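Local coordinates for amidase, hydantoinase/carbamoylase family (Burkholderia vietnamiensis, PDB 5I4M), which probably hydrolyses N-carbamoyl-L-amino acids as a two-zinc amidase of the peptidase M20 family, at residues C51-T56 and E150-A155; H104-P109 and W146-G151. One frame throughout, in Å; residues are numbered along the deposited sequence.

Interaction 1 (C51-T56 and E150-A155); sequences CRLALT and EGSRFA. With ZN (zinc ion), chain D; 3PG (3-phosphoglyceric acid), chain E.
A type II beta turn, Leu53 to Thr56, is gripped by Arg153 and Phe154 from the loop that leaves the two-zinc site of this M20-family enzyme. The long arm of Arg153 makes the largest share of the contact. CG is anti to the backbone N (chi1 177°) and the chain stays extended from CG to NE, which carries the guanidinium across to the backbone of the turn. There NH1 donates to Ala54 O at 3.0 Å, lying in the plane of that carbonyl, with an N-H...O angle of 155°. Leu55 O is also close, 3.2 Å from Arg153 NH1, and Thr56 CG2 packs against the same nitrogen. The opposite terminal nitrogen, NH2, forms salt bridges with Glu187 and Asp178, so the cation is tied to acidic side chains as well as to the turn.

Phe154 lies beside its neighbour: CZ sits 3.4 Å above one guanidinium face, offset toward the rim. Ala54 O lies at the CE1 edge, near the ring plane; Leu55 CD1 is 4.0 Å from Phe154 CE1, the two side chains crossing at about a right angle. Nearer the zinc site, Leu53 CD1 rests 3.9 Å from Arg153 CB and also touches Ser152. The turn itself is closed by Thr56, whose OG1 donates to Leu53 O at 2.7 Å, and the Thr56 backbone N donates to the same oxygen.

Thr56 is the N-cap of helix 57-72, while Leu55 and Phe154 pack on helix 184-191. At the other end Glu150 binds a zinc ion with Asp115 and His403. Segment 150-155, on the loop from strand 141-145 to helix 159-164, reaches the second subunit through Ser152 OG, hydrogen-bonded to Ser294 of that subunit.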
loop_
_atom_site.group_PDB
_atom_site.type_symbol
_atom_site.label_atom_id
_atom_site.label_comp_id
_atom_site.label_asym_id
_atom_site.label_seq_id
_atom_site.Cartn_x
_atom_site.Cartn_y
_atom_site.Cartn_z
ATOM N N CYS A 51 14.617 -10.962 -7.549
ATOM C CA CYS A 51 14.084 -10.273 -6.377
ATOM C C CYS A 51 15.022 -10.610 -5.225
ATOM O O CYS A 51 14.833 -11.614 -4.530
ATOM C CB CYS A 51 12.656 -10.701 -6.086
ATOM S SG CYS A 51 11.962 -9.879 -4.650
ATOM N N ARG A 52 16.052 -9.775 -5.038
ATOM C CA ARG A 52 17.127 -10.061 -4.102
ATOM C C ARG A 52 17.407 -8.772 -3.337
ATOM O O ARG A 52 18.415 -8.102 -3.548
ATOM C CB ARG A 52 18.376 -10.567 -4.823
ATOM C CG ARG A 52 19.517 -10.994 -3.916
ATOM C CD ARG A 52 20.529 -11.816 -4.702
ATOM N NE ARG A 52 21.296 -10.985 -5.622
ATOM C CZ ARG A 52 21.589 -11.308 -6.877
ATOM N NH1 ARG A 52 21.152 -12.449 -7.404
ATOM N NH2 ARG A 52 22.314 -10.475 -7.616
ATOM N N LEU A 53 16.489 -8.422 -2.443
ATOM C CA LEU A 53 16.624 -7.170 -1.717
ATOM C C LEU A 53 17.840 -7.213 -0.799
ATOM O O LEU A 53 18.259 -8.275 -0.325
ATOM C CB LEU A 53 15.357 -6.871 -0.925
ATOM C CG LEU A 53 14.240 -6.125 -1.675
ATOM C CD1 LEU A 53 14.683 -4.714 -2.040
ATOM C CD2 LEU A 53 13.806 -6.874 -2.920
ATOM N N ALA A 54 18.420 -6.032 -0.567
ATOM C CA ALA A 54 19.629 -5.929 0.235
ATOM C C ALA A 54 19.440 -6.548 1.617
ATOM O O ALA A 54 18.420 -6.344 2.276
ATOM C CB ALA A 54 20.033 -4.459 0.379
ATOM N N LEU A 55 20.452 -7.299 2.051
ATOM C CA LEU A 55 20.568 -7.849 3.401
ATOM C C LEU A 55 19.469 -8.856 3.728
ATOM O O LEU A 55 19.201 -9.127 4.906
ATOM C CB LEU A 55 20.615 -6.731 4.453
ATOM C CG LEU A 55 21.683 -5.678 4.118
ATOM C CD1 LEU A 55 21.867 -4.650 5.243
ATOM C CD2 LEU A 55 23.028 -6.348 3.785
ATOM N N THR A 56 18.815 -9.414 2.712
ATOM C CA THR A 56 18.019 -10.621 2.887
ATOM C C THR A 56 18.929 -11.847 2.851
ATOM O O THR A 56 20.115 -11.758 2.523
ATOM C CB THR A 56 16.977 -10.755 1.780
ATOM O OG1 THR A 56 17.652 -10.823 0.510
ATOM C CG2 THR A 56 16.023 -9.571 1.778
ATOM N N GLU A 150 20.653 -0.063 -3.799
ATOM C CA GLU A 150 19.423 0.334 -4.486
ATOM C C GLU A 150 18.617 1.349 -3.685
ATOM O O GLU A 150 17.852 2.126 -4.271
ATOM C CB GLU A 150 18.545 -0.885 -4.786
ATOM C CG GLU A 150 19.060 -1.796 -5.907
ATOM C CD GLU A 150 18.799 -1.232 -7.302
ATOM O OE1 GLU A 150 18.360 -0.071 -7.420
ATOM O OE2 GLU A 150 19.038 -1.953 -8.297
ATOM N N GLY A 151 18.751 1.341 -2.363
ATOM C CA GLY A 151 17.958 2.242 -1.545
ATOM C C GLY A 151 16.472 1.955 -1.545
ATOM O O GLY A 151 15.678 2.861 -1.267
ATOM N N SER A 152 16.072 0.712 -1.826
ATOM C CA SER A 152 14.665 0.331 -1.891
ATOM C C SER A 152 14.154 -0.225 -0.564
ATOM O O SER A 152 13.151 0.261 -0.025
ATOM C CB SER A 152 14.451 -0.701 -3.007
ATOM O OG SER A 152 13.093 -1.134 -3.013
ATOM N N ARG A 153 14.837 -1.233 -0.017
ATOM C CA ARG A 153 14.408 -1.812 1.258
ATOM C C ARG A 153 14.731 -0.882 2.420
ATOM O O ARG A 153 13.902 -0.682 3.317
ATOM C CB ARG A 153 15.073 -3.166 1.481
ATOM C CG ARG A 153 14.704 -3.775 2.829
ATOM C CD ARG A 153 15.409 -5.092 3.106
ATOM N NE ARG A 153 15.021 -5.564 4.438
ATOM C CZ ARG A 153 15.622 -6.541 5.108
ATOM N NH1 ARG A 153 16.665 -7.182 4.579
ATOM N NH2 ARG A 153 15.169 -6.872 6.312
ATOM N N PHE A 154 15.938 -0.330 2.434
ATOM C CA PHE A 154 16.316 0.748 3.334
ATOM C C PHE A 154 16.670 1.929 2.449
ATOM O O PHE A 154 17.375 1.762 1.452
ATOM C CB PHE A 154 17.516 0.390 4.226
ATOM C CG PHE A 154 17.565 -1.048 4.670
ATOM C CD1 PHE A 154 18.103 -2.023 3.840
ATOM C CD2 PHE A 154 17.144 -1.412 5.938
ATOM C CE1 PHE A 154 18.176 -3.342 4.243
ATOM C CE2 PHE A 154 17.212 -2.733 6.358
ATOM C CZ PHE A 154 17.725 -3.703 5.509
ATOM N N ALA A 155 16.170 3.106 2.794
ATOM C CA ALA A 155 16.441 4.257 1.959
ATOM C C ALA A 155 17.372 5.230 2.682
ATOM O O ALA A 155 17.401 5.265 3.914
ATOM C CB ALA A 155 15.139 4.981 1.586
HETATM ZN ZN ZN D . 19.027 -0.414 -9.668
HETATM C C1 3PG E . 19.011 5.021 -8.480
HETATM O O1 3PG E . 17.780 4.858 -8.403
HETATM O O2 3PG E . 19.548 5.694 -9.387
HETATM C C2 3PG E . 19.869 4.378 -7.428
HETATM O O3 3PG E . 21.149 5.032 -7.363
HETATM C C3 3PG E . 20.069 2.928 -7.804
HETATM O O1P 3PG E . 20.808 2.854 -9.025
HETATM P P 3PG E . 20.833 1.446 -9.860
HETATM O O2P 3PG E . 21.077 0.354 -8.846
HETATM O O3P 3PG E . 19.445 1.369 -10.479
HETATM O O4P 3PG E . 22.000 1.632 -10.847
#

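Interaction 2 (H104-P109 and W146-G151); sequences HADSQP and WTNEEG. With ZN (zinc ion), chain C; ZN (zinc ion), chain D; 3PG (3-phosphoglyceric acid), chain E.
The backbones of 104-109 and 146-151 run alongside each other in the same direction, with CA atoms 5.1 Å apart at His104 and Trp146 and 6.5 Å apart at Ser107 and Glu150. Asp106 ties them together as a fork: OD1 accepts from Glu149 N at 3.1 Å and OD2 from Glu150 N at 3.1 Å. The second bond uses the syn lone pair, whereas the first donor stands 27° out of the carboxylate plane. Water 1 adds a bridge from Asp106 OD1 to Trp146 O.

These bonds set two consecutive glutamates beside the zinc ions. Glu149 lays its carboxylate over the His104 ring, the planes 16° apart and OE1 3.2 Å above the ring centre; OE1 also lies 2.6 Å from O2P of the bound 3-phosphoglyceric acid. His104 binds one zinc through NE2, while its ND1 donates to Asp106 O, fixing the ring's rotation. Glu150 chelates the other zinc with both oxygens. Gln108, its chain bent at chi2 (-80°), brings NE2 to Glu150 OE1 at 2.9 Å from above the carboxylate plane, a second-shell bond that should help orient the zinc-binding carboxylate of Glu150; Gln108 OE1 accepts from Ser294 of the second subunit.

Asp115, bound to both zincs, His211 and His403 complete the protein ligands, and O2P of 3-phosphoglyceric acid bridges both zinc ions. The two segments follow the paired parallel strands 99-103 and 141-145 and lead toward helices 117-132 and 159-164, with Trp146 packed on helix 380-384.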
loop_
_atom_site.group_PDB
_atom_site.type_symbol
_atom_site.label_atom_id
_atom_site.label_comp_id
_atom_site.label_asym_id
_atom_site.label_seq_id
_atom_site.Cartn_x
_atom_site.Cartn_y
_atom_site.Cartn_z
ATOM N N HIS A 104 27.004 -3.413 -7.021
ATOM C CA HIS A 104 26.140 -3.954 -5.986
ATOM C C HIS A 104 25.554 -5.290 -6.414
ATOM O O HIS A 104 25.280 -5.522 -7.592
ATOM C CB HIS A 104 25.001 -2.984 -5.653
ATOM C CG HIS A 104 24.173 -2.583 -6.836
ATOM N ND1 HIS A 104 22.935 -3.133 -7.099
ATOM C CD2 HIS A 104 24.395 -1.675 -7.814
ATOM C CE1 HIS A 104 22.439 -2.588 -8.196
ATOM N NE2 HIS A 104 23.302 -1.696 -8.644
ATOM N N ALA A 105 25.340 -6.158 -5.438
ATOM C CA ALA A 105 24.685 -7.427 -5.701
ATOM C C ALA A 105 23.205 -7.424 -5.337
ATOM O O ALA A 105 22.488 -8.350 -5.729
ATOM C CB ALA A 105 25.398 -8.550 -4.938
ATOM N N ASP A 106 22.734 -6.417 -4.601
ATOM C CA ASP A 106 21.326 -6.347 -4.242
ATOM C C ASP A 106 20.514 -5.829 -5.423
ATOM O O ASP A 106 21.043 -5.193 -6.340
ATOM C CB ASP A 106 21.123 -5.462 -3.003
ATOM C CG ASP A 106 21.483 -4.004 -3.251
ATOM O OD1 ASP A 106 22.686 -3.715 -3.434
ATOM O OD2 ASP A 106 20.570 -3.141 -3.220
ATOM N N SER A 107 19.211 -6.115 -5.404
ATOM C CA SER A 107 18.340 -5.742 -6.506
ATOM C C SER A 107 17.062 -5.095 -5.998
ATOM O O SER A 107 16.766 -5.074 -4.801
ATOM C CB SER A 107 17.963 -6.955 -7.373
ATOM O OG SER A 107 16.891 -7.670 -6.777
ATOM N N GLN A 108 16.305 -4.574 -6.954
ATOM C CA GLN A 108 14.937 -4.166 -6.727
ATOM C C GLN A 108 14.042 -5.394 -6.606
ATOM O O GLN A 108 14.430 -6.494 -7.011
ATOM C CB GLN A 108 14.471 -3.293 -7.887
ATOM C CG GLN A 108 15.235 -2.014 -7.993
ATOM C CD GLN A 108 14.716 -1.012 -6.991
ATOM O OE1 GLN A 108 13.572 -1.116 -6.545
ATOM N NE2 GLN A 108 15.552 -0.044 -6.619
ATOM N N PRO A 109 12.829 -5.225 -6.064
ATOM C CA PRO A 109 11.870 -6.341 -6.069
ATOM C C PRO A 109 11.517 -6.793 -7.474
ATOM O O PRO A 109 11.288 -7.987 -7.697
ATOM C CB PRO A 109 10.653 -5.772 -5.327
ATOM C CG PRO A 109 10.826 -4.275 -5.357
ATOM C CD PRO A 109 12.308 -4.029 -5.373
ATOM N N TRP A 146 29.236 -3.257 -2.821
ATOM C CA TRP A 146 28.749 -2.194 -1.948
ATOM C C TRP A 146 27.361 -2.535 -1.425
ATOM O O TRP A 146 26.495 -2.977 -2.179
ATOM C CB TRP A 146 28.698 -0.849 -2.679
ATOM C CG TRP A 146 30.025 -0.400 -3.222
ATOM C CD1 TRP A 146 30.438 -0.460 -4.524
ATOM C CD2 TRP A 146 31.107 0.190 -2.483
ATOM N NE1 TRP A 146 31.715 0.049 -4.642
ATOM C CE2 TRP A 146 32.145 0.458 -3.407
ATOM C CE3 TRP A 146 31.302 0.515 -1.134
ATOM C CZ2 TRP A 146 33.361 1.029 -3.022
ATOM C CZ3 TRP A 146 32.509 1.097 -0.755
ATOM C CH2 TRP A 146 33.524 1.342 -1.695
ATOM N N THR A 147 27.143 -2.274 -0.136
ATOM C CA THR A 147 25.914 -2.672 0.543
ATOM C C THR A 147 24.722 -1.785 0.188
ATOM O O THR A 147 24.833 -0.556 0.148
ATOM C CB THR A 147 26.137 -2.628 2.053
ATOM O OG1 THR A 147 27.091 -3.627 2.430
ATOM C CG2 THR A 147 24.824 -2.836 2.824
ATOM N N ASN A 148 23.563 -2.425 -0.029
ATOM C CA ASN A 148 22.264 -1.748 -0.133
ATOM C C ASN A 148 22.297 -0.582 -1.115
ATOM O O ASN A 148 21.820 0.520 -0.826
ATOM C CB ASN A 148 21.772 -1.254 1.234
ATOM C CG ASN A 148 20.352 -0.694 1.161
ATOM O OD1 ASN A 148 19.476 -1.315 0.566
ATOM N ND2 ASN A 148 20.142 0.504 1.702
ATOM N N GLU A 149 22.870 -0.815 -2.296
ATOM C CA GLU A 149 23.015 0.311 -3.210
ATOM C C GLU A 149 21.664 0.813 -3.699
ATOM O O GLU A 149 21.521 2.007 -3.966
ATOM C CB GLU A 149 23.924 -0.064 -4.387
ATOM C CG GLU A 149 24.237 1.079 -5.365
ATOM C CD GLU A 149 23.148 1.287 -6.409
ATOM O OE1 GLU A 149 22.243 0.430 -6.515
ATOM O OE2 GLU A 149 23.190 2.312 -7.113
ATOM N N GLU A 150 20.653 -0.063 -3.799
ATOM C CA GLU A 150 19.423 0.334 -4.486
ATOM C C GLU A 150 18.617 1.349 -3.685
ATOM O O GLU A 150 17.852 2.126 -4.271
ATOM C CB GLU A 150 18.545 -0.885 -4.786
ATOM C CG GLU A 150 19.060 -1.796 -5.907
ATOM C CD GLU A 150 18.799 -1.232 -7.302
ATOM O OE1 GLU A 150 18.360 -0.071 -7.420
ATOM O OE2 GLU A 150 19.038 -1.953 -8.297
ATOM N N GLY A 151 18.751 1.341 -2.363
ATOM C CA GLY A 151 17.958 2.242 -1.545
ATOM C C GLY A 151 16.472 1.955 -1.545
ATOM O O GLY A 151 15.678 2.861 -1.267
HETATM ZN ZN ZN C . 22.846 -0.312 -10.258
HETATM ZN ZN ZN D . 19.027 -0.414 -9.668
HETATM C C1 3PG E . 19.011 5.021 -8.480
HETATM O O1 3PG E . 17.780 4.858 -8.403
HETATM O O2 3PG E . 19.548 5.694 -9.387
HETATM C C2 3PG E . 19.869 4.378 -7.428
HETATM O O3 3PG E . 21.149 5.032 -7.363
HETATM C C3 3PG E . 20.069 2.928 -7.804
HETATM O O1P 3PG E . 20.808 2.854 -9.025
HETATM P P 3PG E . 20.833 1.446 -9.860
HETATM O O2P 3PG E . 21.077 0.354 -8.846
HETATM O O3P 3PG E . 19.445 1.369 -10.479
HETATM O O4P 3PG E . 22.000 1.632 -10.847
HETATM O O HOH W 1 24.918 -4.983 -2.683
HETATM O O HOH W 2 17.708 -4.074 -9.483
HETATM O O HOH W 3 24.389 1.021 -9.473
#

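The centres of the two contacts are 5 Å apart, and Glu150 and Gly151 belong to both. Along the chain come 51-56, then 104-109, then the continuous run 146-155, whose first part serves interaction 2 and whose last part serves interaction 1. The two earlier segments also meet directly: Arg52 O and Ser107 N are 2.8 Å apart, a probable hydrogen bond, and Arg52 NH2 probably bonds to Ala105 O. Three loops thus join between strands 99-103 and 141-145 and helix 57-72. Both contacts touch the second subunit, which also supplies His247 and Asn296 to the bound 3-phosphoglyceric acid, so the zinc site adjoins the dimer interface.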